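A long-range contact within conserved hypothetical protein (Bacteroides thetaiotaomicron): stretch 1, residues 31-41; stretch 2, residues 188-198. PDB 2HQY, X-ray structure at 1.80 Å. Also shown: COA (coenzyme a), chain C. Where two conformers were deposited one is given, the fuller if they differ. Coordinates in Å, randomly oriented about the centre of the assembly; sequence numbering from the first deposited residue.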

# COMPACT_ATOMS: atom_id res chain seq x y z
N PHE A 31 -2.29 -4.04 15.50
CA PHE A 31 -2.74 -4.62 14.25
C PHE A 31 -3.23 -3.55 13.27
O PHE A 31 -2.93 -3.62 12.08
N SER A 32 -3.99 -2.55 13.77
CA SER A 32 -4.45 -1.47 12.94
C SER A 32 -3.27 -0.69 12.34
O SER A 32 -3.29 -0.35 11.14
N ASN A 33 -2.27 -0.39 13.16
CA ASN A 33 -1.11 0.37 12.66
C ASN A 33 -0.35 -0.44 11.60
O ASN A 33 0.05 0.10 10.56
N LEU A 34 -0.21 -1.74 11.83
CA LEU A 34 0.48 -2.61 10.87
C LEU A 34 -0.23 -2.61 9.51
O LEU A 34 0.43 -2.46 8.47
N CYS A 35 -1.56 -2.76 9.50
CA CYS A 35 -2.28 -2.79 8.23
C CYS A 35 -2.39 -1.41 7.58
O CYS A 35 -2.26 -1.28 6.34
N SER A 36 -2.65 -0.40 8.43
CA SER A 36 -2.96 0.96 7.96
C SER A 36 -1.74 1.65 7.36
O SER A 36 -1.88 2.52 6.51
N TRP A 37 -0.54 1.26 7.82
CA TRP A 37 0.71 1.81 7.28
C TRP A 37 1.38 0.95 6.21
O TRP A 37 2.48 1.29 5.71
N ARG A 38 0.74 -0.17 5.84
CA ARG A 38 1.29 -1.06 4.82
C ARG A 38 1.53 -0.31 3.48
O ARG A 38 2.45 -0.65 2.72
N PHE A 39 0.69 0.68 3.19
CA PHE A 39 0.77 1.43 1.93
C PHE A 39 2.15 2.11 1.84
O PHE A 39 2.63 2.36 0.77
N LEU A 40 2.77 2.40 2.99
CA LEU A 40 4.03 3.14 2.97
C LEU A 40 5.24 2.18 2.95
O LEU A 40 6.31 2.50 2.38
N TYR A 41 5.09 1.05 3.63
CA TYR A 41 6.25 0.14 3.89
C TYR A 41 6.22 -1.21 3.18
O TYR A 41 7.11 -2.03 3.39
N GLY A 188 0.15 13.93 4.92
CA GLY A 188 -0.33 13.18 3.74
C GLY A 188 -0.27 11.67 3.93
O GLY A 188 -1.25 10.95 3.65
N ASN A 189 0.85 11.19 4.47
CA ASN A 189 0.98 9.78 4.79
C ASN A 189 0.02 9.40 5.92
O ASN A 189 -0.62 8.35 5.87
N GLU A 190 -0.10 10.25 6.94
CA GLU A 190 -1.03 9.95 8.02
C GLU A 190 -2.44 9.81 7.47
O GLU A 190 -3.16 8.90 7.90
N ARG A 191 -2.82 10.71 6.57
CA ARG A 191 -4.16 10.66 5.95
C ARG A 191 -4.41 9.29 5.30
O ARG A 191 -5.50 8.74 5.45
N ARG A 192 -3.44 8.77 4.56
CA ARG A 192 -3.60 7.43 3.92
C ARG A 192 -3.88 6.34 4.98
O ARG A 192 -4.76 5.48 4.79
N ALA A 193 -3.14 6.38 6.08
CA ALA A 193 -3.32 5.38 7.14
C ALA A 193 -4.66 5.56 7.86
O ALA A 193 -5.36 4.58 8.13
N LEU A 194 -5.03 6.81 8.11
CA LEU A 194 -6.26 7.10 8.84
C LEU A 194 -7.49 6.65 8.03
O LEU A 194 -8.41 6.04 8.56
N ILE A 195 -7.47 6.96 6.75
CA ILE A 195 -8.58 6.62 5.88
C ILE A 195 -8.71 5.08 5.73
O ILE A 195 -9.83 4.54 5.77
N TYR A 196 -7.60 4.38 5.57
CA TYR A 196 -7.66 2.90 5.54
C TYR A 196 -8.30 2.38 6.83
O TYR A 196 -9.16 1.50 6.79
N ALA A 197 -7.86 2.90 7.97
CA ALA A 197 -8.41 2.48 9.26
C ALA A 197 -9.91 2.71 9.37
O ALA A 197 -10.65 1.82 9.84
N LEU A 198 -10.36 3.90 8.97
CA LEU A 198 -11.81 4.21 8.99
C LEU A 198 -12.60 3.32 8.03
O LEU A 198 -13.67 2.78 8.38

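Stretch 2 is a single helix that runs past both ends of the segment. It meets stretch 1 where the helix 31-36 gives way, through Trp37, to the short helix 38-41. No hydrogen bond crosses the contact, so packing holds it together. The summed buried surface is 581 Å².

Gly188 has no side chain and touches nothing across the contact. Asn189 points toward stretch 1 with chi1 m. Its CB lies 3.8 Å from Trp37 CZ3, and its ND2 lies 3.8 Å from Leu40 CD2. Leu40 also points toward the contact, with chi1 t and chi2 p. The backbone O of Asn189 is 3.2 Å from Phe39 CZ, but it already accepts the helix bond from Ala193 N.

Glu190 points away, with chi1 and chi2 t. Its CA still meets the indole, 3.8 Å from Trp37 CH2. Glu190 OE1 comes within 3.4 Å of C2A of the bound coenzyme A. Arg191 points away and does not touch stretch 1.

Arg192 points toward stretch 1, with chi1, chi2 and chi3 all m. Its CB sits over a face of the Phe39 ring, 3.5 Å from the centroid, in a CH-pi contact. Phe39 CD1 in turn lies over a face of the Arg192 guanidinium. NH1 and NH2 are hydrogen-bonded elsewhere in the structure. Phe39 points toward stretch 2 with chi1 p.

Ala193 marks the closest backbone approach: its CA is 4.5 Å from Ser36 CA. A small side chain accompanies this closeness. Its CA makes a CA-H...O contact with Ser36 O at 3.3 Å. Its CB lies over a face of the Trp37 five-membered ring, 3.5 Å from the centroid, a second CH-pi contact. The CA-to-CB bond of Trp37 points away, yet with chi1 m the indole reaches back. Ala193 CB also lies 4.1 Å from Phe39 CE2.

Leu194 points away and Ile195 sideways; neither touches stretch 1.

Tyr196 points toward stretch 1 with chi1 t. Its CE2 packs 3.7 Å from Cys35 CB, and Cys35 O lies over a face of the ring. Ser36 OG is 3.5 Å from Tyr196 CD2. Arg38 NH2 is 3.9 Å from Tyr196 CE1. The Tyr196 hydroxyl is hydrogen-bonded elsewhere.

Ala197 points sideways. Its CB is 3.6 Å from Ser36 OG and 4.1 Å from Ser32 OG. Ser36, chi1 m, satisfies its hydroxyl within its own helix: OG donates to Ser32 O at 2.7 Å. Leu198 is out of reach.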

# COMPACT_ATOMS: atom_id res chain seq x y z
CB PHE A 31 -3.82 -5.69 14.47
CG PHE A 31 -4.27 -6.34 13.20
CD1 PHE A 31 -3.37 -7.14 12.46
CD2 PHE A 31 -5.55 -6.15 12.72
CE1 PHE A 31 -3.76 -7.75 11.27
CE2 PHE A 31 -5.98 -6.79 11.50
CZ PHE A 31 -5.08 -7.56 10.78
CB SER A 32 -5.33 -0.47 13.72
OG SER A 32 -5.82 0.51 12.81
CB ASN A 33 -0.19 0.77 13.80
CG ASN A 33 -0.67 2.01 14.53
OD1 ASN A 33 -1.53 2.77 14.02
ND2 ASN A 33 -0.07 2.26 15.69
CB LEU A 34 0.58 -4.04 11.42
CG LEU A 34 1.60 -4.19 12.56
CD1 LEU A 34 1.31 -5.45 13.36
CD2 LEU A 34 3.04 -4.21 12.04
CB CYS A 35 -3.70 -3.31 8.45
SG CYS A 35 -3.76 -5.07 8.85
CB SER A 36 -3.54 1.84 9.09
OG SER A 36 -4.78 1.35 9.58
CB TRP A 37 1.69 2.18 8.42
CG TRP A 37 1.22 3.44 9.16
CD1 TRP A 37 0.36 3.49 10.22
CD2 TRP A 37 1.55 4.79 8.84
NE1 TRP A 37 0.15 4.80 10.60
CE2 TRP A 37 0.87 5.62 9.77
CE3 TRP A 37 2.38 5.39 7.88
CZ2 TRP A 37 0.98 7.02 9.75
CZ3 TRP A 37 2.50 6.79 7.87
CH2 TRP A 37 1.79 7.59 8.80
CB ARG A 38 0.35 -2.24 4.61
CG ARG A 38 0.87 -3.35 3.64
CD ARG A 38 -0.26 -4.31 3.27
NE ARG A 38 -1.33 -3.57 2.61
CZ ARG A 38 -2.62 -3.88 2.62
NH1 ARG A 38 -3.04 -4.99 3.23
NH2 ARG A 38 -3.48 -3.08 1.97
CB PHE A 39 -0.32 2.50 1.84
CG PHE A 39 0.02 3.74 2.60
CD1 PHE A 39 0.69 4.80 1.98
CD2 PHE A 39 -0.24 3.82 3.99
CE1 PHE A 39 1.08 5.97 2.73
CE2 PHE A 39 0.17 4.96 4.75
CZ PHE A 39 0.82 6.04 4.11
CB LEU A 40 4.11 4.08 4.17
CG LEU A 40 5.30 5.07 4.21
CD1 LEU A 40 5.31 5.92 2.92
CD2 LEU A 40 5.19 5.97 5.44
CB TYR A 41 6.35 -0.11 5.39
CG TYR A 41 6.50 1.17 6.18
CD1 TYR A 41 7.59 2.03 5.94
CD2 TYR A 41 5.58 1.52 7.17
CE1 TYR A 41 7.73 3.22 6.68
CE2 TYR A 41 5.71 2.71 7.90
CZ TYR A 41 6.79 3.55 7.64
OH TYR A 41 6.93 4.73 8.37
CB ASN A 189 2.43 9.46 5.17
CG ASN A 189 3.35 9.39 3.95
OD1 ASN A 189 2.87 9.22 2.83
ND2 ASN A 189 4.65 9.46 4.16
CB GLU A 190 -1.07 11.06 9.09
CG GLU A 190 -1.86 10.60 10.28
CD GLU A 190 -2.42 11.72 11.15
OE1 GLU A 190 -2.64 12.86 10.66
OE2 GLU A 190 -2.68 11.43 12.36
CB ARG A 191 -4.35 11.74 4.89
CG ARG A 191 -5.71 11.60 4.18
CD ARG A 191 -6.07 12.84 3.35
NE ARG A 191 -4.99 13.13 2.40
CZ ARG A 191 -4.91 14.26 1.68
NH1 ARG A 191 -5.87 15.18 1.77
NH2 ARG A 191 -3.88 14.44 0.86
CB ARG A 192 -2.36 7.06 3.10
CG ARG A 192 -2.19 7.92 1.83
CD ARG A 192 -3.36 7.71 0.82
NE ARG A 192 -3.68 6.29 0.66
CZ ARG A 192 -2.98 5.40 -0.04
NH1 ARG A 192 -1.87 5.75 -0.73
NH2 ARG A 192 -3.40 4.13 -0.06
CB ALA A 193 -2.16 5.45 8.13
CB LEU A 194 -6.30 8.61 9.12
CG LEU A 194 -7.37 9.22 10.00
CD1 LEU A 194 -6.83 10.60 10.52
CD2 LEU A 194 -8.63 9.39 9.14
CB ILE A 195 -8.46 7.34 4.53
CG1 ILE A 195 -8.75 8.87 4.72
CG2 ILE A 195 -9.34 6.63 3.47
CD1 ILE A 195 -8.47 9.70 3.48
CB TYR A 196 -6.25 2.31 5.36
CG TYR A 196 -6.22 0.80 5.40
CD1 TYR A 196 -6.17 0.05 4.22
CD2 TYR A 196 -6.22 0.14 6.62
CE1 TYR A 196 -6.12 -1.35 4.28
CE2 TYR A 196 -6.18 -1.25 6.70
CZ TYR A 196 -6.10 -1.98 5.55
OH TYR A 196 -6.08 -3.37 5.62
CB ALA A 197 -7.71 3.20 10.40
CB LEU A 198 -12.05 5.71 8.68
CG LEU A 198 -11.66 6.67 9.86
CD1 LEU A 198 -11.84 8.13 9.41
CD2 LEU A 198 -12.46 6.41 11.17
N1A COA C . 0.88 13.50 12.23
C2A COA C . -0.27 13.91 12.80
N3A COA C . -0.46 15.19 13.13
C4A COA C . 0.51 16.12 12.88
C5A COA C . 1.71 15.73 12.29
C6A COA C . 1.88 14.37 11.96
N6A COA C . 3.02 13.91 11.38
N7A COA C . 2.46 16.85 12.18
C8A COA C . 1.76 17.90 12.67
N9A COA C . 0.58 17.44 13.12
C1B COA C . -0.54 18.25 13.68
C2B COA C . -0.45 18.90 15.06
O2B COA C . -0.93 18.01 16.07
C3B COA C . -1.44 20.04 14.88
O3B COA C . -2.79 19.60 15.04
P3B COA C . -3.95 20.62 15.48
O7A COA C . -3.69 20.80 16.97
O8A COA C . -5.25 19.93 15.08
O9A COA C . -3.72 21.91 14.71
C4B COA C . -1.28 20.48 13.43
O4B COA C . -0.79 19.32 12.74
C5B COA C . -0.33 21.67 13.27
O5B COA C . 0.55 21.72 14.41
P1A COA C . 2.13 22.06 14.38
O1A COA C . 2.74 21.50 15.65
O2A COA C . 2.75 21.69 13.04
O3A COA C . 2.07 23.67 14.54
O4A COA C . 1.39 26.00 13.84
O5A COA C . 1.47 24.07 12.07